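Local coordinates for protein cGAS/DncV-like nucleotidyltransferase in E. coli homolog (Elizabethkingia meningoseptica ATCC 13253 = NBRC 12535, PDB 6E0O) that synthesises cyclic dinucleotide second messengers, probably including 3',3'-c-di-AMP, from nucleoside triphosphates with magnesium in a bacterial antiphage defence system, at residues 63-68 with 155-160; 194-199 with 283-288. One frame throughout, in Å; residues are numbered along the deposited sequence.

Interaction 1 of 2, residues 63-68 with 155-160; sequences DIVMRY and EGIKFY. With MG (magnesium ion), chain D; nucleotides of chain B.
With Val65 CG1 set anti to the backbone N (chi1 -178°) and Ile157 CG1 held between the backbone N and the carbonyl carbon (chi1 56°), the branches converge, Val65 CG1 meeting Ile157 CD1 at 4.0 Å. The other branch of Ile157, CG2, rests 4.0 Å from Arg67 CD. The Arg67 chain turns at its CG-CD bond, and NH1 comes within 4.0 Å of Glu155 OE2. This salt bridge is long and purely electrostatic, since the oxygen lies well out of the guanidinium plane. A water joins the charges, donating to Glu155 OE2 (2.8 Å) and to Gly156 O and receiving a weak bond from Arg67 NH1; the main partners lie outside the segments, Asp69 in a salt bridge with Arg67 NE and Tyr73 OH hydrogen-bonded to Glu155 OE2. Phe159 presents its edge to the adenine of A2 of chain B, with CE1 3.4 Å from its C2. Asp63 OD2 ligates magnesium at 2.1 Å, and OD1 lies beside A2 O3'. The strands do not pair directly: strand 135-147 pairs with both, and they run almost perpendicular (95°). This mixed sheet, with a metal-binding aspartate on strand 62-68, is the nucleotidyltransferase core of cGAS/DncV-like enzymes.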
ATOM      1  N   ASP A  63       8.013  -0.562  -3.699  1.00 12.12           N
ATOM      2  CA  ASP A  63       7.393  -1.722  -4.334  1.00 11.99           C
ATOM      3  C   ASP A  63       7.343  -1.506  -5.841  1.00 11.68           C
ATOM      4  O   ASP A  63       6.565  -0.683  -6.336  1.00 13.71           O
ATOM      5  CB  ASP A  63       6.000  -1.917  -3.750  1.00 13.01           C
ATOM      6  CG  ASP A  63       6.042  -2.046  -2.255  1.00 15.57           C
ATOM      7  OD1 ASP A  63       6.738  -2.970  -1.790  1.00 18.63           O
ATOM      8  OD2 ASP A  63       5.443  -1.200  -1.551  1.00 17.97           O
ATOM      9  N   ILE A  64       8.190  -2.244  -6.556  1.00 10.72           N
ATOM     10  CA  ILE A  64       8.306  -2.152  -8.004  1.00 11.07           C
ATOM     11  C   ILE A  64       7.621  -3.368  -8.607  1.00 11.29           C
ATOM     12  O   ILE A  64       8.071  -4.506  -8.405  1.00 11.67           O
ATOM     13  CB  ILE A  64       9.777  -2.092  -8.444  1.00 11.04           C
ATOM     14  CG1 ILE A  64      10.489  -0.917  -7.776  1.00 12.48           C
ATOM     15  CG2 ILE A  64       9.889  -2.037  -9.957  1.00 12.54           C
ATOM     16  CD1 ILE A  64      11.984  -0.884  -8.050  1.00 12.91           C
ATOM     17  N   VAL A  65       6.555  -3.132  -9.362  1.00 10.86           N
ATOM     18  CA  VAL A  65       5.800  -4.205  -9.992  1.00 10.53           C
ATOM     19  C   VAL A  65       6.378  -4.468 -11.375  1.00 10.89           C
ATOM     20  O   VAL A  65       6.625  -3.533 -12.145  1.00 11.49           O
ATOM     21  CB  VAL A  65       4.309  -3.845 -10.084  1.00 11.48           C
ATOM     22  CG1 VAL A  65       3.545  -5.012 -10.690  1.00 12.19           C
ATOM     23  CG2 VAL A  65       3.738  -3.470  -8.726  1.00 13.22           C
ATOM     24  N   MET A  66       6.604  -5.741 -11.689  1.00 10.47           N
ATOM     25  CA  MET A  66       7.046  -6.147 -13.020  1.00 11.39           C
ATOM     26  C   MET A  66       5.970  -7.058 -13.597  1.00 10.78           C
ATOM     27  O   MET A  66       5.920  -8.250 -13.281  1.00 11.32           O
ATOM     28  CB  MET A  66       8.394  -6.846 -12.991  1.00 11.50           C
ATOM     29  CG  MET A  66       8.944  -7.067 -14.390  1.00 11.91           C
ATOM     30  SD  MET A  66      10.235  -8.296 -14.542  1.00 13.67           S
ATOM     31  CE  MET A  66       9.253  -9.786 -14.493  1.00 13.34           C
ATOM     32  N   ARG A  67       5.113  -6.498 -14.443  1.00 11.04           N
ATOM     33  CA  ARG A  67       3.973  -7.215 -14.998  1.00 11.05           C
ATOM     34  C   ARG A  67       4.372  -7.816 -16.343  1.00 10.77           C
ATOM     35  O   ARG A  67       4.571  -7.093 -17.327  1.00 11.86           O
ATOM     36  CB  ARG A  67       2.797  -6.257 -15.164  1.00 10.82           C
ATOM     37  CG  ARG A  67       1.505  -6.924 -15.616  1.00 11.48           C
ATOM     38  CD  ARG A  67       0.408  -5.897 -15.863  1.00 12.74           C
ATOM     39  NE  ARG A  67       0.729  -5.018 -16.986  1.00 12.59           N
ATOM     40  CZ  ARG A  67       0.092  -3.887 -17.243  1.00 13.33           C
ATOM     41  NH1 ARG A  67      -0.901  -3.499 -16.455  1.00 15.32           N
ATOM     42  NH2 ARG A  67       0.456  -3.135 -18.269  1.00 14.06           N
ATOM     43  N   TYR A  68       4.508  -9.139 -16.383  1.00 11.86           N
ATOM     44  CA  TYR A  68       4.814  -9.837 -17.620  1.00 12.59           C
ATOM     45  C   TYR A  68       3.510  -9.917 -18.392  1.00 13.06           C
ATOM     46  O   TYR A  68       2.555 -10.562 -17.949  1.00 15.00           O
ATOM     47  CB  TYR A  68       5.387 -11.224 -17.341  1.00 13.52           C
ATOM     48  CG  TYR A  68       5.912 -11.841 -18.612  1.00 14.91           C
ATOM     49  CD1 TYR A  68       5.062 -12.491 -19.493  1.00 17.06           C
ATOM     50  CD2 TYR A  68       7.250 -11.727 -18.955  1.00 16.37           C
ATOM     51  CE1 TYR A  68       5.536 -13.036 -20.668  1.00 18.70           C
ATOM     52  CE2 TYR A  68       7.733 -12.259 -20.126  1.00 18.55           C
ATOM     53  CZ  TYR A  68       6.874 -12.913 -20.980  1.00 19.50           C
ATOM     54  OH  TYR A  68       7.380 -13.443 -22.143  1.00 24.14           O
ATOM     55  N   GLU A 155      -9.487  -4.819 -14.637  1.00 14.77           N
ATOM     56  CA  GLU A 155      -8.147  -5.317 -14.896  1.00 13.75           C
ATOM     57  C   GLU A 155      -7.215  -4.907 -13.765  1.00 12.68           C
ATOM     58  O   GLU A 155      -7.154  -3.726 -13.390  1.00 12.94           O
ATOM     59  CB  GLU A 155      -7.593  -4.807 -16.226  1.00 15.29           C
ATOM     60  CG  GLU A 155      -6.227  -5.387 -16.502  1.00 16.94           C
ATOM     61  CD  GLU A 155      -5.638  -4.951 -17.820  1.00 18.90           C
ATOM     62  OE1 GLU A 155      -6.403  -4.810 -18.803  1.00 25.33           O
ATOM     63  OE2 GLU A 155      -4.406  -4.756 -17.869  1.00 16.55           O
ATOM     64  N   GLY A 156      -6.476  -5.883 -13.252  1.00 12.71           N
ATOM     65  CA  GLY A 156      -5.452  -5.669 -12.253  1.00 12.35           C
ATOM     66  C   GLY A 156      -4.288  -6.595 -12.496  1.00 11.23           C
ATOM     67  O   GLY A 156      -3.939  -6.875 -13.648  1.00 11.79           O
ATOM     68  N   ILE A 157      -3.687  -7.086 -11.415  1.00 11.16           N
ATOM     69  CA  ILE A 157      -2.530  -7.961 -11.500  1.00 11.76           C
ATOM     70  C   ILE A 157      -2.771  -9.170 -10.617  1.00 11.57           C
ATOM     71  O   ILE A 157      -3.529  -9.126  -9.645  1.00 12.25           O
ATOM     72  CB  ILE A 157      -1.216  -7.265 -11.095  1.00 12.00           C
ATOM     73  CG1 ILE A 157      -1.309  -6.673  -9.685  1.00 13.24           C
ATOM     74  CG2 ILE A 157      -0.870  -6.194 -12.120  1.00 12.72           C
ATOM     75  CD1 ILE A 157       0.017  -6.147  -9.177  1.00 14.65           C
ATOM     76  N   LYS A 158      -2.080 -10.252 -10.956  1.00 12.19           N
ATOM     77  CA  LYS A 158      -2.120 -11.461 -10.152  1.00 12.56           C
ATOM     78  C   LYS A 158      -0.747 -12.111 -10.092  1.00 12.33           C
ATOM     79  O   LYS A 158       0.028 -12.075 -11.054  1.00 12.94           O
ATOM     80  CB  LYS A 158      -3.133 -12.459 -10.705  1.00 15.92           C
ATOM     81  CG  LYS A 158      -2.777 -13.064 -12.024  1.00 20.27           C
ATOM     82  CD  LYS A 158      -3.787 -14.146 -12.384  1.00 25.16           C
ATOM     83  CE  LYS A 158      -3.467 -14.758 -13.724  1.00 31.93           C
ATOM     84  NZ  LYS A 158      -4.512 -15.748 -14.108  1.00 35.82           N
ATOM     85  N   PHE A 159      -0.449 -12.696  -8.943  1.00 13.34           N
ATOM     86  CA  PHE A 159       0.752 -13.488  -8.783  1.00 13.71           C
ATOM     87  C   PHE A 159       0.468 -14.534  -7.718  1.00 13.67           C
ATOM     88  O   PHE A 159      -0.625 -14.589  -7.153  1.00 15.05           O
ATOM     89  CB  PHE A 159       1.971 -12.616  -8.486  1.00 15.21           C
ATOM     90  CG  PHE A 159       1.862 -11.802  -7.239  1.00 15.88           C
ATOM     91  CD1 PHE A 159       1.294 -10.540  -7.264  1.00 17.64           C
ATOM     92  CD2 PHE A 159       2.380 -12.278  -6.046  1.00 18.68           C
ATOM     93  CE1 PHE A 159       1.221  -9.775  -6.115  1.00 22.50           C
ATOM     94  CE2 PHE A 159       2.310 -11.522  -4.894  1.00 21.87           C
ATOM     95  CZ  PHE A 159       1.730 -10.266  -4.925  1.00 21.22           C
ATOM     96  N   TYR A 160       1.451 -15.382  -7.464  1.00 13.96           N
ATOM     97  CA  TYR A 160       1.316 -16.449  -6.490  1.00 14.35           C
ATOM     98  C   TYR A 160       2.424 -16.331  -5.463  1.00 13.85           C
ATOM     99  O   TYR A 160       3.574 -16.070  -5.810  1.00 15.29           O
ATOM    100  CB  TYR A 160       1.350 -17.806  -7.180  1.00 16.20           C
ATOM    101  CG  TYR A 160       0.224 -17.916  -8.182  1.00 18.20           C
ATOM    102  CD1 TYR A 160       0.363 -17.420  -9.474  1.00 22.16           C
ATOM    103  CD2 TYR A 160      -0.994 -18.469  -7.822  1.00 19.75           C
ATOM    104  CE1 TYR A 160      -0.670 -17.501 -10.385  1.00 27.64           C
ATOM    105  CE2 TYR A 160      -2.034 -18.558  -8.727  1.00 23.40           C
ATOM    106  CZ  TYR A 160      -1.867 -18.074 -10.009  1.00 27.97           C
ATOM    107  OH  TYR A 160      -2.901 -18.155 -10.914  1.00 35.37           O
TER
HETATM  108 MG    MG D 301       5.338  -0.929   0.545  1.00 18.04          MG
ATOM    109  P     A B   2       3.348  -8.040   2.688  1.00 53.75           P
ATOM    110  OP1   A B   2       2.469  -9.115   2.158  1.00 57.70           O
ATOM    111  OP2   A B   2       4.383  -8.382   3.703  1.00 58.92           O
ATOM    112  O5'   A B   2       4.093  -7.370   1.448  1.00 62.49           O
ATOM    113  C5'   A B   2       5.230  -7.985   0.846  1.00 66.22           C
ATOM    114  C4'   A B   2       5.419  -7.529  -0.580  1.00 66.10           C
ATOM    115  O4'   A B   2       4.346  -8.080  -1.389  1.00 61.45           O
ATOM    116  C3'   A B   2       5.383  -6.018  -0.789  1.00 67.58           C
ATOM    117  O3'   A B   2       6.282  -5.641  -1.830  1.00 68.72           O
ATOM    118  C2'   A B   2       3.944  -5.764  -1.220  1.00 64.35           C
ATOM    119  O2'   A B   2       3.760  -4.610  -2.015  1.00 65.29           O
ATOM    120  C1'   A B   2       3.610  -7.036  -1.995  1.00 56.20           C
ATOM    121  N9    A B   2       2.191  -7.388  -1.919  1.00 37.46           N
ATOM    122  C8    A B   2       1.527  -7.920  -0.839  1.00 31.71           C
ATOM    123  N7    A B   2       0.253  -8.129  -1.049  1.00 24.64           N
ATOM    124  C5    A B   2       0.058  -7.694  -2.353  1.00 24.58           C
ATOM    125  C6    A B   2      -1.083  -7.637  -3.176  1.00 21.77           C
ATOM    126  N6    A B   2      -2.303  -8.041  -2.815  1.00 22.77           N
ATOM    127  N1    A B   2      -0.906  -7.159  -4.417  1.00 23.79           N
ATOM    128  C2    A B   2       0.297  -6.745  -4.811  1.00 23.79           C
ATOM    129  N3    A B   2       1.444  -6.746  -4.133  1.00 24.49           N
ATOM    130  C4    A B   2       1.249  -7.237  -2.900  1.00 26.40           C
TER
HETATM  131  O   HOH W   1       7.064  -1.995   0.638  1.00 20.39           O
HETATM  132  O   HOH W   2      -3.043  -4.936 -15.398  1.00 15.45           O
HETATM  133  O   HOH W   3       6.422   0.801   0.031  1.00 16.57           O

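Interaction 2 of 2, residues 194-199 with 283-288; sequences RILKVV and QKCWNY
Apolar contacts between Leu196, Val199, Cys285 and Tyr288 carry the contact between segments 194-199 and 283-288. The thiol of Cys285 is its meeting point: SG reaches Val199 CG1 at 3.8 Å and Leu196 CD2 at 3.9 Å, touching one methyl from each of two residues one helical turn apart on helix 188-205. The Cys285 sulfur stands anti to its own carbonyl carbon (chi1 -70°), on a CB that already points at the opposing helix. Leu196 differs, for its CB sets off along the flank and its methyl CD2 does the reaching.

The aromatic contact is made by Tyr288, one turn after Cys285. Its CD2 lies 4.0 Å from Val199 CG1, the same methyl that meets the sulfur, so Val199 is shared between thiol and ring. The methyl approaches the ring obliquely, and the valine and tyrosine side chains lie alongside each other, pointing opposite ways.

The polar interactions lie around this apolar seam. Tyr288 OH is hydrogen-bonded to Arg202, farther along helix 188-205, which gives the tyrosine a second tie to that helix. Lys284 forms a salt bridge with Glu208. Away from the seam, Lys197 NZ is hydrogen-bonded to Ser216 and to the bound ligand, while Leu196 also packs on Ile219 and Val223 of helix 216-224.

In backbone terms, the closest CA atoms are those of Val199 and Cys285, 6.6 Å apart, whereas the segment axes stay 10.8 Å apart and cross at 86°. The result is nearly perpendicular packing of the C-terminal helix 275-289 against helix 188-205 in the helical part of this CD-NTase, where the latter helix also supplies a ligand-binding lysine.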
ATOM      1  N   ARG A 194      -1.552   8.945   6.782  1.00 10.40           N
ATOM      2  CA  ARG A 194      -0.175   9.041   7.252  1.00 10.96           C
ATOM      3  C   ARG A 194      -0.112   9.140   8.772  1.00 10.31           C
ATOM      4  O   ARG A 194       0.726   8.490   9.405  1.00 11.56           O
ATOM      5  CB  ARG A 194       0.539  10.203   6.572  1.00 10.62           C
ATOM      6  CG  ARG A 194       0.711   9.977   5.083  1.00 10.65           C
ATOM      7  CD  ARG A 194       1.513  11.129   4.456  1.00 13.57           C
ATOM      8  NE  ARG A 194       1.193  11.297   3.045  1.00 13.07           N
ATOM      9  CZ  ARG A 194       0.626  12.376   2.511  1.00 12.26           C
ATOM     10  NH1 ARG A 194       0.316  13.434   3.255  1.00 13.32           N
ATOM     11  NH2 ARG A 194       0.377  12.402   1.215  1.00 13.19           N
ATOM     12  N   ILE A 195      -0.979   9.951   9.384  1.00 10.73           N
ATOM     13  CA  ILE A 195      -0.978  10.043  10.845  1.00 10.54           C
ATOM     14  C   ILE A 195      -1.217   8.671  11.462  1.00 11.42           C
ATOM     15  O   ILE A 195      -0.537   8.267  12.409  1.00 11.57           O
ATOM     16  CB  ILE A 195      -2.021  11.061  11.337  1.00 11.54           C
ATOM     17  CG1 ILE A 195      -1.600  12.484  11.000  1.00 11.63           C
ATOM     18  CG2 ILE A 195      -2.232  10.905  12.843  1.00 13.03           C
ATOM     19  CD1 ILE A 195      -2.724  13.495  11.145  1.00 12.98           C
ATOM     20  N   LEU A 196      -2.210   7.947  10.955  1.00 10.95           N
ATOM     21  CA  LEU A 196      -2.525   6.643  11.520  1.00 10.67           C
ATOM     22  C   LEU A 196      -1.415   5.626  11.270  1.00 11.10           C
ATOM     23  O   LEU A 196      -1.209   4.740  12.100  1.00 11.89           O
ATOM     24  CB  LEU A 196      -3.881   6.156  11.006  1.00 11.19           C
ATOM     25  CG  LEU A 196      -5.064   6.963  11.557  1.00 12.18           C
ATOM     26  CD1 LEU A 196      -6.350   6.530  10.860  1.00 15.28           C
ATOM     27  CD2 LEU A 196      -5.231   6.816  13.051  1.00 14.50           C
ATOM     28  N   LYS A 197      -0.694   5.736  10.149  1.00 11.15           N
ATOM     29  CA  LYS A 197       0.482   4.890   9.947  1.00 11.68           C
ATOM     30  C   LYS A 197       1.573   5.213  10.963  1.00 11.91           C
ATOM     31  O   LYS A 197       2.240   4.309  11.480  1.00 12.87           O
ATOM     32  CB  LYS A 197       0.998   5.023   8.511  1.00 11.59           C
ATOM     33  CG  LYS A 197       0.085   4.367   7.470  1.00 12.31           C
ATOM     34  CD  LYS A 197       0.603   4.523   6.047  1.00 13.00           C
ATOM     35  CE  LYS A 197       1.883   3.756   5.805  1.00 14.54           C
ATOM     36  NZ  LYS A 197       2.220   3.718   4.350  1.00 15.56           N
ATOM     37  N   VAL A 198       1.782   6.497  11.259  1.00 12.12           N
ATOM     38  CA  VAL A 198       2.742   6.869  12.296  1.00 12.69           C
ATOM     39  C   VAL A 198       2.342   6.256  13.632  1.00 12.13           C
ATOM     40  O   VAL A 198       3.169   5.678  14.345  1.00 13.28           O
ATOM     41  CB  VAL A 198       2.854   8.396  12.399  1.00 12.96           C
ATOM     42  CG1 VAL A 198       3.573   8.800  13.689  1.00 14.40           C
ATOM     43  CG2 VAL A 198       3.565   8.963  11.189  1.00 13.44           C
ATOM     44  N   VAL A 199       1.064   6.378  13.996  1.00 11.30           N
ATOM     45  CA  VAL A 199       0.607   5.813  15.262  1.00 11.36           C
ATOM     46  C   VAL A 199       0.774   4.295  15.259  1.00 11.74           C
ATOM     47  O   VAL A 199       1.177   3.701  16.266  1.00 13.01           O
ATOM     48  CB  VAL A 199      -0.839   6.254  15.557  1.00 12.53           C
ATOM     49  CG1 VAL A 199      -1.354   5.565  16.802  1.00 13.80           C
ATOM     50  CG2 VAL A 199      -0.909   7.770  15.711  1.00 13.53           C
ATOM     51  N   GLN A 283      -9.372   1.737  18.785  1.00 11.58           N
ATOM     52  CA  GLN A 283      -9.319   1.950  20.224  1.00 12.84           C
ATOM     53  C   GLN A 283      -7.899   2.268  20.675  1.00 12.62           C
ATOM     54  O   GLN A 283      -7.683   3.174  21.488  1.00 13.17           O
ATOM     55  CB  GLN A 283      -9.831   0.701  20.927  1.00 14.82           C
ATOM     56  CG  GLN A 283      -9.668   0.715  22.410  1.00 18.51           C
ATOM     57  CD  GLN A 283     -10.287  -0.509  23.037  1.00 20.17           C
ATOM     58  OE1 GLN A 283      -9.697  -1.588  23.038  1.00 25.57           O
ATOM     59  NE2 GLN A 283     -11.487  -0.354  23.554  1.00 22.54           N
ATOM     60  N   LYS A 284      -6.917   1.506  20.186  1.00 11.80           N
ATOM     61  CA  LYS A 284      -5.535   1.751  20.581  1.00 12.51           C
ATOM     62  C   LYS A 284      -5.076   3.129  20.128  1.00 12.63           C
ATOM     63  O   LYS A 284      -4.364   3.829  20.861  1.00 12.90           O
ATOM     64  CB  LYS A 284      -4.619   0.671  20.007  1.00 13.60           C
ATOM     65  CG  LYS A 284      -4.849  -0.716  20.568  1.00 16.19           C
ATOM     66  CD  LYS A 284      -4.462  -0.809  22.020  1.00 20.84           C
ATOM     67  CE  LYS A 284      -4.399  -2.265  22.456  1.00 23.80           C
ATOM     68  NZ  LYS A 284      -4.186  -2.391  23.917  1.00 30.25           N
ATOM     69  N   CYS A 285      -5.480   3.538  18.924  1.00 12.17           N
ATOM     70  CA  CYS A 285      -5.137   4.873  18.447  1.00 12.36           C
ATOM     71  C   CYS A 285      -5.769   5.936  19.330  1.00 12.34           C
ATOM     72  O   CYS A 285      -5.114   6.907  19.722  1.00 12.98           O
ATOM     73  CB  CYS A 285      -5.588   5.053  16.999  1.00 12.30           C
ATOM     74  SG  CYS A 285      -4.658   4.093  15.786  1.00 13.22           S
ATOM     75  N   TRP A 286      -7.065   5.791  19.611  1.00 12.26           N
ATOM     76  CA  TRP A 286      -7.760   6.753  20.460  1.00 12.18           C
ATOM     77  C   TRP A 286      -7.064   6.912  21.803  1.00 12.27           C
ATOM     78  O   TRP A 286      -6.827   8.034  22.265  1.00 14.30           O
ATOM     79  CB  TRP A 286      -9.191   6.274  20.658  1.00 13.04           C
ATOM     80  CG  TRP A 286     -10.041   7.157  21.499  1.00 12.46           C
ATOM     81  CD1 TRP A 286     -10.261   7.052  22.836  1.00 14.64           C
ATOM     82  CD2 TRP A 286     -10.826   8.261  21.044  1.00 14.69           C
ATOM     83  NE1 TRP A 286     -11.131   8.031  23.248  1.00 17.15           N
ATOM     84  CE2 TRP A 286     -11.492   8.786  22.164  1.00 16.32           C
ATOM     85  CE3 TRP A 286     -11.024   8.858  19.796  1.00 16.31           C
ATOM     86  CZ2 TRP A 286     -12.343   9.878  22.076  1.00 19.33           C
ATOM     87  CZ3 TRP A 286     -11.866   9.943  19.710  1.00 19.70           C
ATOM     88  CH2 TRP A 286     -12.518  10.441  20.841  1.00 20.22           C
ATOM     89  N   ASN A 287      -6.722   5.792  22.439  1.00 13.89           N
ATOM     90  CA  ASN A 287      -6.083   5.840  23.747  1.00 13.49           C
ATOM     91  C   ASN A 287      -4.695   6.465  23.665  1.00 14.70           C
ATOM     92  O   ASN A 287      -4.315   7.264  24.530  1.00 18.46           O
ATOM     93  CB  ASN A 287      -5.988   4.426  24.325  1.00 15.65           C
ATOM     94  CG  ASN A 287      -7.337   3.838  24.675  1.00 18.18           C
ATOM     95  OD1 ASN A 287      -8.337   4.545  24.742  1.00 19.64           O
ATOM     96  ND2 ASN A 287      -7.364   2.534  24.930  1.00 19.06           N
ATOM     97  N   TYR A 288      -3.924   6.109  22.637  1.00 12.80           N
ATOM     98  CA  TYR A 288      -2.579   6.647  22.483  1.00 13.57           C
ATOM     99  C   TYR A 288      -2.616   8.149  22.265  1.00 13.67           C
ATOM    100  O   TYR A 288      -1.796   8.888  22.818  1.00 14.40           O
ATOM    101  CB  TYR A 288      -1.903   5.974  21.294  1.00 14.47           C
ATOM    102  CG  TYR A 288      -0.465   6.386  21.106  1.00 13.26           C
ATOM    103  CD1 TYR A 288       0.540   5.795  21.848  1.00 14.26           C
ATOM    104  CD2 TYR A 288      -0.108   7.356  20.181  1.00 13.67           C
ATOM    105  CE1 TYR A 288       1.860   6.149  21.685  1.00 14.94           C
ATOM    106  CE2 TYR A 288       1.212   7.722  20.007  1.00 14.91           C
ATOM    107  CZ  TYR A 288       2.193   7.114  20.775  1.00 14.58           C
ATOM    108  OH  TYR A 288       3.512   7.465  20.620  1.00 16.20           O
TER

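Overall arrangement
The two contacts lie on opposite sides of the chain's centre, their centres about 31 Å apart, and share no secondary-structure element. Interaction 1 belongs to the nucleotidyltransferase sheet and is partly buried, running from an apolar middle to a charged, watered end; interaction 2 is a buried, wholly apolar seam between helices. In both, the paired segments stand nearly at right angles, but the strands touch through side chains with their backbones linked by way of strand 135-147, while the helices pack directly. Both carry ligand-binding residues beyond their touching side chains: Asp63, on the sheet, binds magnesium, and Lys197 reaches the ligand from the helical side, consistent with an active site between these parts.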